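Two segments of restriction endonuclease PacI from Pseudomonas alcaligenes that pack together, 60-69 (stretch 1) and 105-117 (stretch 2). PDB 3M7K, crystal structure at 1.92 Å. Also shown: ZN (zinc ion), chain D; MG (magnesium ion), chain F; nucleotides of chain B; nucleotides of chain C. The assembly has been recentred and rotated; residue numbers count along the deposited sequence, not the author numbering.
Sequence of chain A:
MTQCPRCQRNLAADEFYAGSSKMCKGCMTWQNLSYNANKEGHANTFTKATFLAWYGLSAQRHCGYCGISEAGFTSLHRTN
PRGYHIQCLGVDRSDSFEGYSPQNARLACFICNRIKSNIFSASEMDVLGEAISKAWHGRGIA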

# COMPACT_ATOMS: atom_id res chain seq x y z
N GLN A 60 -0.18 21.32 14.17
CA GLN A 60 -1.58 20.89 14.25
C GLN A 60 -1.92 19.75 13.29
O GLN A 60 -2.97 19.12 13.43
CB GLN A 60 -2.53 22.08 14.03
CG GLN A 60 -2.26 23.27 14.96
CD GLN A 60 -2.03 22.83 16.38
OE1 GLN A 60 -0.93 23.01 16.94
NE2 GLN A 60 -3.06 22.24 16.99
N ARG A 61 -1.05 19.49 12.33
CA ARG A 61 -1.33 18.47 11.30
C ARG A 61 -1.11 17.03 11.77
O ARG A 61 -0.03 16.68 12.24
CB ARG A 61 -0.52 18.75 10.03
CG ARG A 61 -1.04 19.95 9.23
CD ARG A 61 -0.47 19.97 7.82
NE ARG A 61 0.96 20.32 7.78
CZ ARG A 61 1.44 21.57 7.75
NH1 ARG A 61 0.61 22.62 7.81
NH2 ARG A 61 2.75 21.77 7.67
N HIS A 62 -2.15 16.20 11.64
CA HIS A 62 -2.08 14.77 11.94
C HIS A 62 -2.82 14.06 10.83
O HIS A 62 -3.80 14.59 10.29
CB HIS A 62 -2.81 14.44 13.26
CG HIS A 62 -2.17 15.00 14.48
ND1 HIS A 62 -2.36 16.30 14.90
CD2 HIS A 62 -1.34 14.43 15.40
CE1 HIS A 62 -1.67 16.52 16.00
NE2 HIS A 62 -1.04 15.41 16.33
N CYS A 63 -2.36 12.87 10.48
CA CYS A 63 -2.99 12.08 9.45
C CYS A 63 -4.40 11.71 9.93
O CYS A 63 -4.56 11.26 11.06
CB CYS A 63 -2.18 10.81 9.19
SG CYS A 63 -3.01 9.58 8.12
N GLY A 64 -5.39 11.90 9.07
CA GLY A 64 -6.78 11.64 9.41
C GLY A 64 -7.17 10.17 9.47
O GLY A 64 -8.31 9.85 9.84
N TYR A 65 -6.25 9.28 9.09
CA TYR A 65 -6.47 7.84 9.20
C TYR A 65 -5.73 7.22 10.37
O TYR A 65 -6.36 6.55 11.19
CB TYR A 65 -6.12 7.11 7.91
CG TYR A 65 -7.03 7.53 6.79
CD1 TYR A 65 -6.53 8.23 5.69
CD2 TYR A 65 -8.41 7.27 6.85
CE1 TYR A 65 -7.38 8.63 4.66
CE2 TYR A 65 -9.26 7.68 5.85
CZ TYR A 65 -8.75 8.35 4.75
OH TYR A 65 -9.59 8.75 3.76
N CYS A 66 -4.41 7.42 10.45
CA CYS A 66 -3.62 6.77 11.51
C CYS A 66 -3.31 7.67 12.69
O CYS A 66 -2.82 7.19 13.71
CB CYS A 66 -2.32 6.20 10.95
SG CYS A 66 -1.10 7.46 10.45
N GLY A 67 -3.53 8.97 12.55
CA GLY A 67 -3.34 9.91 13.66
C GLY A 67 -1.90 10.35 13.84
O GLY A 67 -1.60 11.14 14.71
N ILE A 68 -0.99 9.88 13.00
CA ILE A 68 0.40 10.27 13.19
C ILE A 68 0.55 11.79 12.98
O ILE A 68 -0.09 12.36 12.10
CB ILE A 68 1.37 9.47 12.30
CG1 ILE A 68 2.80 9.60 12.85
CG2 ILE A 68 1.28 9.93 10.82
CD1 ILE A 68 3.75 8.60 12.28
N SER A 69 1.39 12.43 13.80
CA SER A 69 1.66 13.86 13.67
C SER A 69 2.64 14.06 12.52
O SER A 69 3.36 13.12 12.12
CB SER A 69 2.26 14.42 14.96
OG SER A 69 3.57 13.90 15.15
N ALA A 105 -11.54 16.52 0.70
CA ALA A 105 -10.15 16.46 1.17
C ALA A 105 -10.08 15.98 2.60
O ALA A 105 -10.88 16.37 3.46
CB ALA A 105 -9.49 17.81 1.05
N ARG A 106 -9.07 15.15 2.84
CA ARG A 106 -8.74 14.64 4.14
C ARG A 106 -7.22 14.71 4.23
O ARG A 106 -6.54 14.37 3.25
CB ARG A 106 -9.20 13.18 4.14
CG ARG A 106 -9.23 12.56 5.46
CD ARG A 106 -10.44 11.66 5.57
NE ARG A 106 -10.30 10.99 6.83
CZ ARG A 106 -11.11 10.08 7.33
NH1 ARG A 106 -12.20 9.71 6.66
NH2 ARG A 106 -10.81 9.55 8.50
N LEU A 107 -6.67 15.14 5.36
CA LEU A 107 -5.21 15.11 5.51
C LEU A 107 -4.80 13.66 5.69
O LEU A 107 -5.45 12.92 6.43
CB LEU A 107 -4.79 15.92 6.73
CG LEU A 107 -3.45 16.61 6.84
CD1 LEU A 107 -3.16 17.60 5.69
CD2 LEU A 107 -3.42 17.31 8.20
N ALA A 108 -3.74 13.26 5.00
CA ALA A 108 -3.24 11.90 5.11
C ALA A 108 -1.71 11.83 4.96
O ALA A 108 -1.14 12.51 4.10
CB ALA A 108 -3.92 10.98 4.07
N CYS A 109 -1.06 10.99 5.76
CA CYS A 109 0.36 10.76 5.59
C CYS A 109 0.54 9.91 4.33
O CYS A 109 -0.41 9.24 3.87
CB CYS A 109 0.98 10.04 6.82
SG CYS A 109 0.59 8.24 7.02
N PHE A 110 1.72 9.96 3.74
CA PHE A 110 1.95 9.27 2.47
C PHE A 110 1.82 7.75 2.59
O PHE A 110 1.49 7.06 1.60
CB PHE A 110 3.32 9.65 1.90
CG PHE A 110 3.48 9.39 0.42
CD1 PHE A 110 2.42 9.58 -0.47
CD2 PHE A 110 4.72 8.97 -0.09
CE1 PHE A 110 2.57 9.34 -1.83
CE2 PHE A 110 4.91 8.76 -1.47
CZ PHE A 110 3.83 8.95 -2.35
N ILE A 111 2.07 7.21 3.78
CA ILE A 111 1.87 5.77 4.00
C ILE A 111 0.38 5.41 3.87
O ILE A 111 0.03 4.50 3.11
CB ILE A 111 2.50 5.27 5.34
CG1 ILE A 111 4.03 5.23 5.20
CG2 ILE A 111 1.95 3.88 5.72
CD1 ILE A 111 4.83 4.85 6.49
N CYS A 112 -0.49 6.11 4.58
CA CYS A 112 -1.92 5.79 4.52
C CYS A 112 -2.49 6.13 3.15
O CYS A 112 -3.36 5.43 2.63
CB CYS A 112 -2.70 6.55 5.60
SG CYS A 112 -2.37 5.94 7.25
N ASN A 113 -2.02 7.23 2.56
CA ASN A 113 -2.52 7.63 1.25
C ASN A 113 -2.27 6.51 0.23
O ASN A 113 -3.17 6.17 -0.57
CB ASN A 113 -1.89 8.97 0.77
CG ASN A 113 -2.91 9.88 0.08
OD1 ASN A 113 -4.05 9.46 -0.22
ND2 ASN A 113 -2.53 11.12 -0.16
N ARG A 114 -1.05 5.96 0.23
CA ARG A 114 -0.70 4.88 -0.73
C ARG A 114 -1.44 3.60 -0.41
O ARG A 114 -1.87 2.87 -1.32
CB ARG A 114 0.79 4.61 -0.72
CG ARG A 114 1.53 5.63 -1.60
CD ARG A 114 2.82 5.04 -1.96
NE ARG A 114 3.55 5.72 -3.01
CZ ARG A 114 4.87 5.89 -2.96
NH1 ARG A 114 5.54 5.52 -1.87
NH2 ARG A 114 5.53 6.45 -3.97
N ILE A 115 -1.57 3.29 0.88
CA ILE A 115 -2.34 2.09 1.28
C ILE A 115 -3.78 2.12 0.80
O ILE A 115 -4.26 1.16 0.15
CB ILE A 115 -2.23 1.85 2.81
CG1 ILE A 115 -0.78 1.44 3.12
CG2 ILE A 115 -3.24 0.77 3.29
CD1 ILE A 115 -0.43 1.37 4.62
N LYS A 116 -4.46 3.22 1.10
CA LYS A 116 -5.85 3.40 0.69
C LYS A 116 -5.93 3.30 -0.83
O LYS A 116 -6.84 2.63 -1.36
CB LYS A 116 -6.36 4.77 1.17
CG LYS A 116 -7.83 5.07 0.81
CD LYS A 116 -8.30 6.42 1.44
CE LYS A 116 -9.62 6.92 0.83
NZ LYS A 116 -9.43 7.60 -0.51
N SER A 117 -4.97 3.93 -1.53
CA SER A 117 -4.87 3.90 -2.99
C SER A 117 -6.27 4.20 -3.55
O SER A 117 -6.91 5.14 -3.09
CB SER A 117 -4.36 2.54 -3.50
OG SER A 117 -4.14 2.57 -4.92
ZN ZN D . -1.37 7.83 8.21
MG MG F . -5.76 9.37 -1.80
P DA B 8 8.67 3.82 -7.70
OP1 DA B 8 10.00 3.27 -8.02
OP2 DA B 8 7.43 3.12 -8.14
O5' DA B 8 8.56 4.02 -6.11
C5' DA B 8 9.51 4.81 -5.40
C4' DA B 8 9.85 4.10 -4.11
O4' DA B 8 8.63 4.01 -3.31
C3' DA B 8 10.36 2.68 -4.28
O3' DA B 8 11.40 2.52 -3.32
C2' DA B 8 9.12 1.82 -3.96
C1' DA B 8 8.42 2.67 -2.91
N9 DA B 8 6.96 2.49 -2.89
C8 DA B 8 6.12 2.79 -3.94
N7 DA B 8 4.85 2.55 -3.67
C5 DA B 8 4.86 2.07 -2.37
C6 DA B 8 3.79 1.64 -1.55
N6 DA B 8 2.50 1.66 -1.98
N1 DA B 8 4.11 1.20 -0.31
C2 DA B 8 5.41 1.21 0.09
N3 DA B 8 6.49 1.59 -0.62
C4 DA B 8 6.14 2.01 -1.86
P DT C 10 -5.77 7.06 -7.83
OP1 DT C 10 -7.11 7.24 -7.23
OP2 DT C 10 -5.34 7.78 -9.05
O5' DT C 10 -4.68 7.39 -6.70
C5' DT C 10 -4.91 6.95 -5.38
C4' DT C 10 -3.68 7.15 -4.51
O4' DT C 10 -2.59 6.41 -5.10
C3' DT C 10 -3.12 8.56 -4.40
O3' DT C 10 -3.92 9.36 -3.52
C2' DT C 10 -1.72 8.26 -3.86
C1' DT C 10 -1.38 6.96 -4.62
N1 DT C 10 -0.50 7.20 -5.85
C2 DT C 10 0.86 6.94 -5.75
O2 DT C 10 1.37 6.53 -4.72
N3 DT C 10 1.60 7.18 -6.88
C4 DT C 10 1.10 7.65 -8.08
O4 DT C 10 1.84 7.84 -9.06
C5 DT C 10 -0.33 7.91 -8.12
C7 DT C 10 -0.99 8.43 -9.38
C6 DT C 10 -1.05 7.68 -7.01
O HOH W 1 -5.69 7.02 -1.55
O HOH W 2 -7.66 9.37 -3.12

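What ties the two stretches to a common point? A zinc ion does, taking two cysteines from each side: Cys63 SG and Cys112 SG each lie 2.4 Å from ZN, Cys66 SG and Cys109 SG each 2.3 Å. Cysteines 43 to 49 positions apart in sequence across the two stretches are thereby tied to one point. Cysteine suits all four places because its short side chain ends in a soft sulfur that zinc binds well. The four do not reach the metal in the same way: chi1 is t in Cys63, p in Cys66 and Cys109, and m in Cys112. All four residues are buried, and their sulfurs crowd round the ion, with Cys63 SG 3.8 Å from Cys112 SG and Cys66 SG 3.9 Å from Cys109 SG.

What else bonds to the sulfurs besides the metal? Backbone NH groups point at three of them. Across the contact, Cys109 N donates to Cys63 SG over 3.4 Å with a nearly straight angle of 171°, and the same sulfur accepts from Tyr65 N at 3.4 Å and Cys66 N at 3.5 Å within its own loop. Cys66 SG receives Ile68 N at 3.5 Å. In the second stretch, Cys109 is the N-cap of helix 110-116, its SG accepting from Cys112 N at 3.4 Å, so one sulfur both binds zinc and caps the helix that carries another ligand. Such NH donors help to offset the negative charge that gathers on zinc-bound thiolates.

Which hydrogen bonds join the stretches away from the metal? Gly64 is the hub of two. Its N donates to Leu107 O at 2.8 Å, and its O accepts from Arg106 NH2 at 2.9 Å, so the loop is fastened to strand 105-108 by a backbone bond and a side-chain bond. Glycine fits here: an ideal CB would point toward the strand, only 3.0 Å from Leu107 O and 3.3 Å from Arg106 CG. The bond from NH2 lies near the plane of the guanidinium, which leaves a face of that group free for Tyr65.

What fills the space around these polar links? Tyr65, buried and with the largest area covered of any residue in the contact, turns its ring so that Arg106 lies over one face, Tyr65 CE2 being 3.4 Å from Arg106 CZ. The flat guanidinium and the flat ring can thus approach closely. At the ring edge sits the small Ala108, its CB 4.1 Å from Tyr65 CD1, while the long, mostly extended Lys116 brings CE to 3.5 Å from Tyr65 OH. Leu107 starts sideways but its end comes nearer, placing CD2 3.7 Å from Arg61 CG and 3.5 Å from His62 O; the aliphatic part of Arg61 gives it an apolar surface. Beside the zinc site, Ile68 CG2 packs 4.0 Å from Cys109 CB. Altogether, the two stretches bury 617 Å², counting both sides.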